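Endo-beta-1,4-glucanase (Cryptopygus antarcticus, PDB 5H4U) hydrolyses internal beta-1,4-glucosidic linkages of cellulose, lichenan and barley beta-glucan as a secreted family 45 glycoside hydrolase. Local coordinates at residues A[100-112]-A[117-129]. Sequence-based numbering, arbitrary orientation.
Sequences SQTCCACYEMTFT and SGQKMIVQVTNTG
Tyr-107 and Val-123 donate and accept in turn, Tyr-107 N to Val-123 O at 3.0 Å and Val-123 N to Tyr-107 O at 2.9 Å, and Met-109 with Met-121 repeats the exchange. This antiparallel hairpin, strands 106-111 and 120-128, shows how a buried sheet pairs its peptide groups: hydrogen-bonded pairs face the partner strand, while between them Cys-106, Glu-108 and Thr-110 bond outward to strand 201-207. Toward the loop, Phe-111 N reaches Gln-119 O, while Phe-111 O accepts Gly-118 N. At the other end, the type II turn from Thr-102 to Ala-105 delivers Cys-104 N to Val-125 O (2.8 Å) and Ala-105 O to Val-125 N.

With CG anti to the backbone N (chi1 -173°) and the chain extended, Gln-124 runs its CB and CG past the sulfur of Cys-106, disulfide-bonded to Cys-209, and its NE2 gives Cys-104 O a weak 3.3 Å bond. Ser-217 OG binds OE1, and O of Cys-219, the disulfide mate of Cys-104, takes NE2, so both ends of the buried amide are satisfied. A leucine here would probably leave Cys-104 O and Cys-219 O without this donor and Ser-217 without its mate.

On the same face, Glu-108 OE1 and Lys-120 NZ form a long 3.9 Å salt bridge. On the face carrying Tyr-107 and Met-121, inside the double-psi beta-barrel, Tyr-107 CE1 receives Val-125 CG2 (3.5 Å) and Met-121 CB receives Phe-111 CE2 (3.6 Å). The chemistry implies matched backbone polar groups, an apolar barrel interior, and an amide that, beside the Cys-104–Cys-219 disulfide, ties the hairpin to Ser-217 and Cys-219.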
ATOM      1  N   SER A 100      -8.420 -13.676  -6.098  1.00 10.77           N
ATOM      2  CA  SER A 100      -8.843 -14.617  -5.081  1.00 10.77           C
ATOM      3  C   SER A 100      -7.655 -15.196  -4.325  1.00 11.24           C
ATOM      4  O   SER A 100      -7.796 -15.588  -3.164  1.00 11.10           O
ATOM      5  CB  SER A 100      -9.673 -15.722  -5.721  1.00 10.99           C
ATOM      6  OG  SER A 100      -8.966 -16.320  -6.789  1.00 11.71           O
ATOM      7  N   GLN A 101      -6.472 -15.184  -4.925  1.00 11.29           N
ATOM      8  CA  GLN A 101      -5.295 -15.705  -4.251  1.00 11.70           C
ATOM      9  C   GLN A 101      -4.426 -14.641  -3.600  1.00 11.15           C
ATOM     10  O   GLN A 101      -3.641 -14.978  -2.711  1.00 11.83           O
ATOM     11  CB  GLN A 101      -4.430 -16.477  -5.253  1.00 13.02           C
ATOM     12  CG  GLN A 101      -4.573 -17.978  -5.235  1.00 13.48           C
ATOM     13  CD  GLN A 101      -3.327 -18.613  -5.781  1.00 15.72           C
ATOM     14  OE1 GLN A 101      -2.304 -18.719  -5.067  1.00 16.02           O
ATOM     15  NE2 GLN A 101      -3.368 -19.005  -7.072  1.00 16.02           N
ATOM     16  N   THR A 102      -4.564 -13.373  -3.976  1.00 11.09           N
ATOM     17  CA  THR A 102      -3.684 -12.330  -3.461  1.00 10.54           C
ATOM     18  C   THR A 102      -4.370 -11.348  -2.529  1.00  9.99           C
ATOM     19  O   THR A 102      -3.706 -10.802  -1.649  1.00  9.48           O
ATOM     20  CB  THR A 102      -3.034 -11.546  -4.609  1.00 10.58           C
ATOM     21  OG1 THR A 102      -4.042 -10.939  -5.417  1.00 11.34           O
ATOM     22  CG2 THR A 102      -2.209 -12.467  -5.469  1.00 11.71           C
ATOM     23  N   CYS A 103      -5.669 -11.120  -2.688  1.00  9.53           N
ATOM     24  CA  CYS A 103      -6.341 -10.100  -1.901  1.00  9.55           C
ATOM     25  C   CYS A 103      -6.303 -10.427  -0.415  1.00  9.75           C
ATOM     26  O   CYS A 103      -6.754 -11.496   0.020  1.00  9.40           O
ATOM     27  CB  CYS A 103      -7.776  -9.905  -2.385  1.00  9.92           C
ATOM     28  SG  CYS A 103      -7.915  -8.561  -3.643  1.00 13.44           S
ATOM     29  N   CYS A 104      -5.712  -9.505   0.347  1.00  9.39           N
ATOM     30  CA  CYS A 104      -5.525  -9.595   1.790  1.00  9.93           C
ATOM     31  C   CYS A 104      -4.568 -10.700   2.200  1.00  9.36           C
ATOM     32  O   CYS A 104      -4.542 -11.090   3.365  1.00  9.77           O
ATOM     33  CB  CYS A 104      -6.869  -9.742   2.508  1.00  9.99           C
ATOM     34  SG  CYS A 104      -7.972  -8.439   1.980  1.00 10.15           S
ATOM     35  N   ALA A 105      -3.771 -11.207   1.272  1.00  8.96           N
ATOM     36  CA  ALA A 105      -2.689 -12.088   1.645  1.00  8.93           C
ATOM     37  C   ALA A 105      -1.516 -11.253   2.127  1.00  9.05           C
ATOM     38  O   ALA A 105      -1.314 -10.113   1.694  1.00  9.31           O
ATOM     39  CB  ALA A 105      -2.271 -12.959   0.471  1.00  9.53           C
ATOM     40  N   CYS A 106      -0.756 -11.815   3.049  1.00  8.84           N
ATOM     41  CA  CYS A 106       0.430 -11.153   3.564  1.00  9.20           C
ATOM     42  C   CYS A 106       1.698 -11.826   3.082  1.00  8.99           C
ATOM     43  O   CYS A 106       1.781 -13.056   2.968  1.00  9.04           O
ATOM     44  CB  CYS A 106       0.450 -11.102   5.088  1.00  9.67           C
ATOM     45  SG  CYS A 106      -0.760  -9.964   5.688  1.00 12.00           S
ATOM     46  N   TYR A 107       2.691 -11.003   2.843  1.00  8.88           N
ATOM     47  CA  TYR A 107       3.982 -11.480   2.412  1.00  9.14           C
ATOM     48  C   TYR A 107       5.013 -10.791   3.287  1.00  9.21           C
ATOM     49  O   TYR A 107       4.854  -9.613   3.621  1.00  8.90           O
ATOM     50  CB  TYR A 107       4.176 -11.198   0.909  1.00  8.87           C
ATOM     51  CG  TYR A 107       3.057 -11.790   0.060  1.00  9.28           C
ATOM     52  CD1 TYR A 107       1.830 -11.163  -0.038  1.00  8.71           C
ATOM     53  CD2 TYR A 107       3.227 -12.995  -0.621  1.00  9.54           C
ATOM     54  CE1 TYR A 107       0.821 -11.704  -0.775  1.00  9.13           C
ATOM     55  CE2 TYR A 107       2.217 -13.540  -1.369  1.00  9.31           C
ATOM     56  CZ  TYR A 107       1.014 -12.886  -1.446  1.00  9.59           C
ATOM     57  OH  TYR A 107      -0.016 -13.393  -2.207  1.00 10.73           O
ATOM     58  N   GLU A 108       5.999 -11.551   3.754  1.00  9.36           N
ATOM     59  CA  GLU A 108       7.172 -10.960   4.376  1.00  9.51           C
ATOM     60  C   GLU A 108       8.343 -11.058   3.408  1.00 10.20           C
ATOM     61  O   GLU A 108       8.596 -12.116   2.820  1.00 10.81           O
ATOM     62  CB  GLU A 108       7.515 -11.586   5.719  1.00  9.98           C
ATOM     63  CG  GLU A 108       8.718 -12.452   5.685  1.00 10.57           C
ATOM     64  CD  GLU A 108       9.165 -12.896   7.060  1.00 12.54           C
ATOM     65  OE1 GLU A 108      10.401 -12.994   7.207  1.00 14.80           O
ATOM     66  OE2 GLU A 108       8.325 -13.094   7.982  1.00 11.62           O
ATOM     67  N   MET A 109       9.008  -9.934   3.195  1.00  9.71           N
ATOM     68  CA  MET A 109      10.059  -9.809   2.206  1.00  9.92           C
ATOM     69  C   MET A 109      11.346  -9.349   2.870  1.00  9.80           C
ATOM     70  O   MET A 109      11.328  -8.543   3.814  1.00  9.38           O
ATOM     71  CB  MET A 109       9.626  -8.848   1.047  1.00 10.15           C
ATOM     72  CG  MET A 109       8.919  -7.498   1.417  1.00  9.87           C
ATOM     73  SD  MET A 109       8.081  -6.681  -0.023  1.00 10.75           S
ATOM     74  CE  MET A 109       8.474  -4.984   0.168  1.00  9.28           C
ATOM     75  N   THR A 110      12.453  -9.906   2.392  1.00  9.63           N
ATOM     76  CA  THR A 110      13.786  -9.457   2.744  1.00  9.73           C
ATOM     77  C   THR A 110      14.305  -8.651   1.565  1.00  9.65           C
ATOM     78  O   THR A 110      14.391  -9.161   0.442  1.00  9.69           O
ATOM     79  CB  THR A 110      14.733 -10.617   3.039  1.00 10.24           C
ATOM     80  OG1 THR A 110      14.169 -11.435   4.063  1.00 11.30           O
ATOM     81  CG2 THR A 110      16.072 -10.075   3.536  1.00  9.97           C
ATOM     82  N   PHE A 111      14.607  -7.385   1.815  1.00  9.13           N
ATOM     83  CA  PHE A 111      15.144  -6.560   0.755  1.00  9.33           C
ATOM     84  C   PHE A 111      16.527  -7.042   0.369  1.00  9.59           C
ATOM     85  O   PHE A 111      17.322  -7.468   1.215  1.00  9.54           O
ATOM     86  CB  PHE A 111      15.134  -5.101   1.170  1.00  9.17           C
ATOM     87  CG  PHE A 111      13.756  -4.581   1.308  1.00  8.52           C
ATOM     88  CD1 PHE A 111      12.975  -4.417   0.184  1.00  8.39           C
ATOM     89  CD2 PHE A 111      13.219  -4.333   2.546  1.00  7.80           C
ATOM     90  CE1 PHE A 111      11.709  -3.969   0.292  1.00  8.60           C
ATOM     91  CE2 PHE A 111      11.961  -3.888   2.665  1.00  8.15           C
ATOM     92  CZ  PHE A 111      11.194  -3.695   1.534  1.00  8.60           C
ATOM     93  N   THR A 112      16.794  -6.995  -0.929  1.00  9.87           N
ATOM     94  CA  THR A 112      17.951  -7.650  -1.505  1.00 10.37           C
ATOM     95  C   THR A 112      19.005  -6.695  -2.072  1.00 10.06           C
ATOM     96  O   THR A 112      20.132  -7.121  -2.303  1.00  9.51           O
ATOM     97  CB  THR A 112      17.437  -8.639  -2.582  1.00 10.43           C
ATOM     98  OG1 THR A 112      17.022  -9.834  -1.959  1.00 10.32           O
ATOM     99  CG2 THR A 112      18.441  -8.981  -3.615  1.00 10.96           C
ATOM    100  N   SER A 117      19.035  -3.228   2.159  1.00  9.87           N
ATOM    101  CA  SER A 117      19.322  -4.646   1.941  1.00  9.61           C
ATOM    102  C   SER A 117      19.473  -5.386   3.263  1.00  9.34           C
ATOM    103  O   SER A 117      20.170  -4.921   4.167  1.00  9.60           O
ATOM    104  CB  SER A 117      20.596  -4.798   1.117  1.00  9.87           C
ATOM    105  OG  SER A 117      20.792  -6.146   0.736  1.00 10.08           O
ATOM    106  N   GLY A 118      18.800  -6.526   3.378  1.00  9.17           N
ATOM    107  CA  GLY A 118      18.798  -7.286   4.598  1.00  9.37           C
ATOM    108  C   GLY A 118      17.632  -6.995   5.511  1.00 10.06           C
ATOM    109  O   GLY A 118      17.330  -7.814   6.390  1.00 10.69           O
ATOM    110  N   GLN A 119      16.982  -5.846   5.337  1.00  9.44           N
ATOM    111  CA  GLN A 119      15.856  -5.471   6.168  1.00  9.19           C
ATOM    112  C   GLN A 119      14.597  -6.212   5.734  1.00  8.87           C
ATOM    113  O   GLN A 119      14.472  -6.693   4.604  1.00  8.63           O
ATOM    114  CB  GLN A 119      15.616  -3.953   6.133  1.00  8.95           C
ATOM    115  CG  GLN A 119      16.794  -3.106   6.581  1.00  8.36           C
ATOM    116  CD  GLN A 119      16.489  -1.606   6.582  1.00  8.40           C
ATOM    117  OE1 GLN A 119      15.343  -1.195   6.768  1.00  8.58           O
ATOM    118  NE2 GLN A 119      17.519  -0.782   6.379  1.00  8.50           N
ATOM    119  N   LYS A 120      13.675  -6.331   6.676  1.00  8.65           N
ATOM    120  CA  LYS A 120      12.511  -7.179   6.554  1.00  8.73           C
ATOM    121  C   LYS A 120      11.268  -6.312   6.629  1.00  8.91           C
ATOM    122  O   LYS A 120      11.089  -5.558   7.592  1.00  8.80           O
ATOM    123  CB  LYS A 120      12.456  -8.217   7.665  1.00  9.89           C
ATOM    124  CG  LYS A 120      13.390  -9.379   7.578  1.00 11.26           C
ATOM    125  CD  LYS A 120      12.602 -10.599   8.064  1.00 13.61           C
ATOM    126  CE  LYS A 120      13.415 -11.581   8.905  1.00 16.03           C
ATOM    127  NZ  LYS A 120      12.677 -11.925  10.169  1.00 16.48           N
ATOM    128  N   MET A 121      10.394  -6.438   5.642  1.00  8.63           N
ATOM    129  CA  MET A 121       9.122  -5.743   5.706  1.00  8.37           C
ATOM    130  C   MET A 121       7.992  -6.724   5.448  1.00  8.95           C
ATOM    131  O   MET A 121       8.075  -7.566   4.547  1.00  9.14           O
ATOM    132  CB  MET A 121       9.050  -4.609   4.706  1.00  8.29           C
ATOM    133  CG  MET A 121       7.779  -3.821   4.829  1.00  8.15           C
ATOM    134  SD  MET A 121       7.618  -2.578   3.541  1.00  9.70           S
ATOM    135  CE  MET A 121       6.193  -1.667   4.162  1.00  8.03           C
ATOM    136  N   ILE A 122       6.915  -6.583   6.204  1.00  8.59           N
ATOM    137  CA  ILE A 122       5.751  -7.440   6.074  1.00  8.40           C
ATOM    138  C   ILE A 122       4.606  -6.564   5.594  1.00  8.51           C
ATOM    139  O   ILE A 122       4.289  -5.535   6.215  1.00  8.41           O
ATOM    140  CB  ILE A 122       5.422  -8.138   7.398  1.00  8.79           C
ATOM    141  CG1 ILE A 122       6.668  -8.851   7.913  1.00  8.60           C
ATOM    142  CG2 ILE A 122       4.314  -9.138   7.210  1.00  8.51           C
ATOM    143  CD1 ILE A 122       6.483  -9.539   9.226  1.00  8.38           C
ATOM    144  N   VAL A 123       4.032  -6.930   4.451  1.00  8.46           N
ATOM    145  CA  VAL A 123       2.951  -6.150   3.863  1.00  8.64           C
ATOM    146  C   VAL A 123       1.721  -7.032   3.741  1.00  8.68           C
ATOM    147  O   VAL A 123       1.809  -8.255   3.571  1.00  8.83           O
ATOM    148  CB  VAL A 123       3.331  -5.530   2.492  1.00  8.26           C
ATOM    149  CG1 VAL A 123       4.505  -4.595   2.659  1.00  8.42           C
ATOM    150  CG2 VAL A 123       3.658  -6.600   1.485  1.00  7.95           C
ATOM    151  N   GLN A 124       0.563  -6.394   3.849  1.00  8.77           N
ATOM    152  CA  GLN A 124      -0.687  -6.982   3.420  1.00  8.39           C
ATOM    153  C   GLN A 124      -1.081  -6.383   2.077  1.00  8.67           C
ATOM    154  O   GLN A 124      -1.046  -5.158   1.893  1.00  8.72           O
ATOM    155  CB  GLN A 124      -1.800  -6.764   4.432  1.00  8.54           C
ATOM    156  CG  GLN A 124      -3.055  -7.543   4.037  1.00  9.45           C
ATOM    157  CD  GLN A 124      -4.215  -7.306   4.957  1.00  9.51           C
ATOM    158  OE1 GLN A 124      -4.269  -6.298   5.653  1.00  9.46           O
ATOM    159  NE2 GLN A 124      -5.175  -8.223   4.945  1.00 10.28           N
ATOM    160  N   VAL A 125      -1.447  -7.258   1.146  1.00  8.36           N
ATOM    161  CA  VAL A 125      -1.825  -6.844  -0.192  1.00  8.17           C
ATOM    162  C   VAL A 125      -3.280  -6.390  -0.139  1.00  8.85           C
ATOM    163  O   VAL A 125      -4.160  -7.131   0.320  1.00  8.58           O
ATOM    164  CB  VAL A 125      -1.621  -7.994  -1.185  1.00  9.01           C
ATOM    165  CG1 VAL A 125      -2.195  -7.648  -2.558  1.00  9.19           C
ATOM    166  CG2 VAL A 125      -0.155  -8.385  -1.252  1.00  8.40           C
ATOM    167  N   THR A 126      -3.531  -5.144  -0.551  1.00  9.07           N
ATOM    168  CA  THR A 126      -4.886  -4.615  -0.601  1.00  9.11           C
ATOM    169  C   THR A 126      -5.312  -4.203  -2.012  1.00  9.48           C
ATOM    170  O   THR A 126      -6.459  -3.770  -2.209  1.00  9.07           O
ATOM    171  CB  THR A 126      -5.032  -3.433   0.365  1.00  8.71           C
ATOM    172  OG1 THR A 126      -4.233  -2.331  -0.077  1.00  8.65           O
ATOM    173  CG2 THR A 126      -4.545  -3.861   1.728  1.00  9.01           C
ATOM    174  N   ASN A 127      -4.436  -4.346  -3.004  1.00  9.27           N
ATOM    175  CA  ASN A 127      -4.730  -3.807  -4.318  1.00  9.50           C
ATOM    176  C   ASN A 127      -3.969  -4.597  -5.358  1.00  9.31           C
ATOM    177  O   ASN A 127      -2.915  -5.167  -5.079  1.00  9.36           O
ATOM    178  CB  ASN A 127      -4.333  -2.330  -4.416  1.00  9.34           C
ATOM    179  CG  ASN A 127      -4.807  -1.702  -5.687  1.00  9.56           C
ATOM    180  OD1 ASN A 127      -6.011  -1.637  -5.947  1.00  9.73           O
ATOM    181  ND2 ASN A 127      -3.873  -1.283  -6.520  1.00  9.55           N
ATOM    182  N   THR A 128      -4.477  -4.576  -6.575  1.00  9.56           N
ATOM    183  CA  THR A 128      -3.780  -5.172  -7.699  1.00 10.10           C
ATOM    184  C   THR A 128      -3.212  -4.071  -8.567  1.00 10.17           C
ATOM    185  O   THR A 128      -3.938  -3.157  -8.967  1.00 10.27           O
ATOM    186  CB  THR A 128      -4.697  -6.066  -8.528  1.00 10.60           C
ATOM    187  OG1 THR A 128      -5.114  -7.180  -7.734  1.00 10.27           O
ATOM    188  CG2 THR A 128      -3.939  -6.570  -9.735  1.00 10.53           C
ATOM    189  N   GLY A 129      -1.910  -4.157  -8.847  1.00 11.00           N
ATOM    190  CA  GLY A 129      -1.225  -3.184  -9.673  1.00 11.39           C
ATOM    191  C   GLY A 129      -1.371  -3.486 -11.155  1.00 11.66           C
ATOM    192  O   GLY A 129      -2.340  -4.101 -11.604  1.00 11.29           O
TER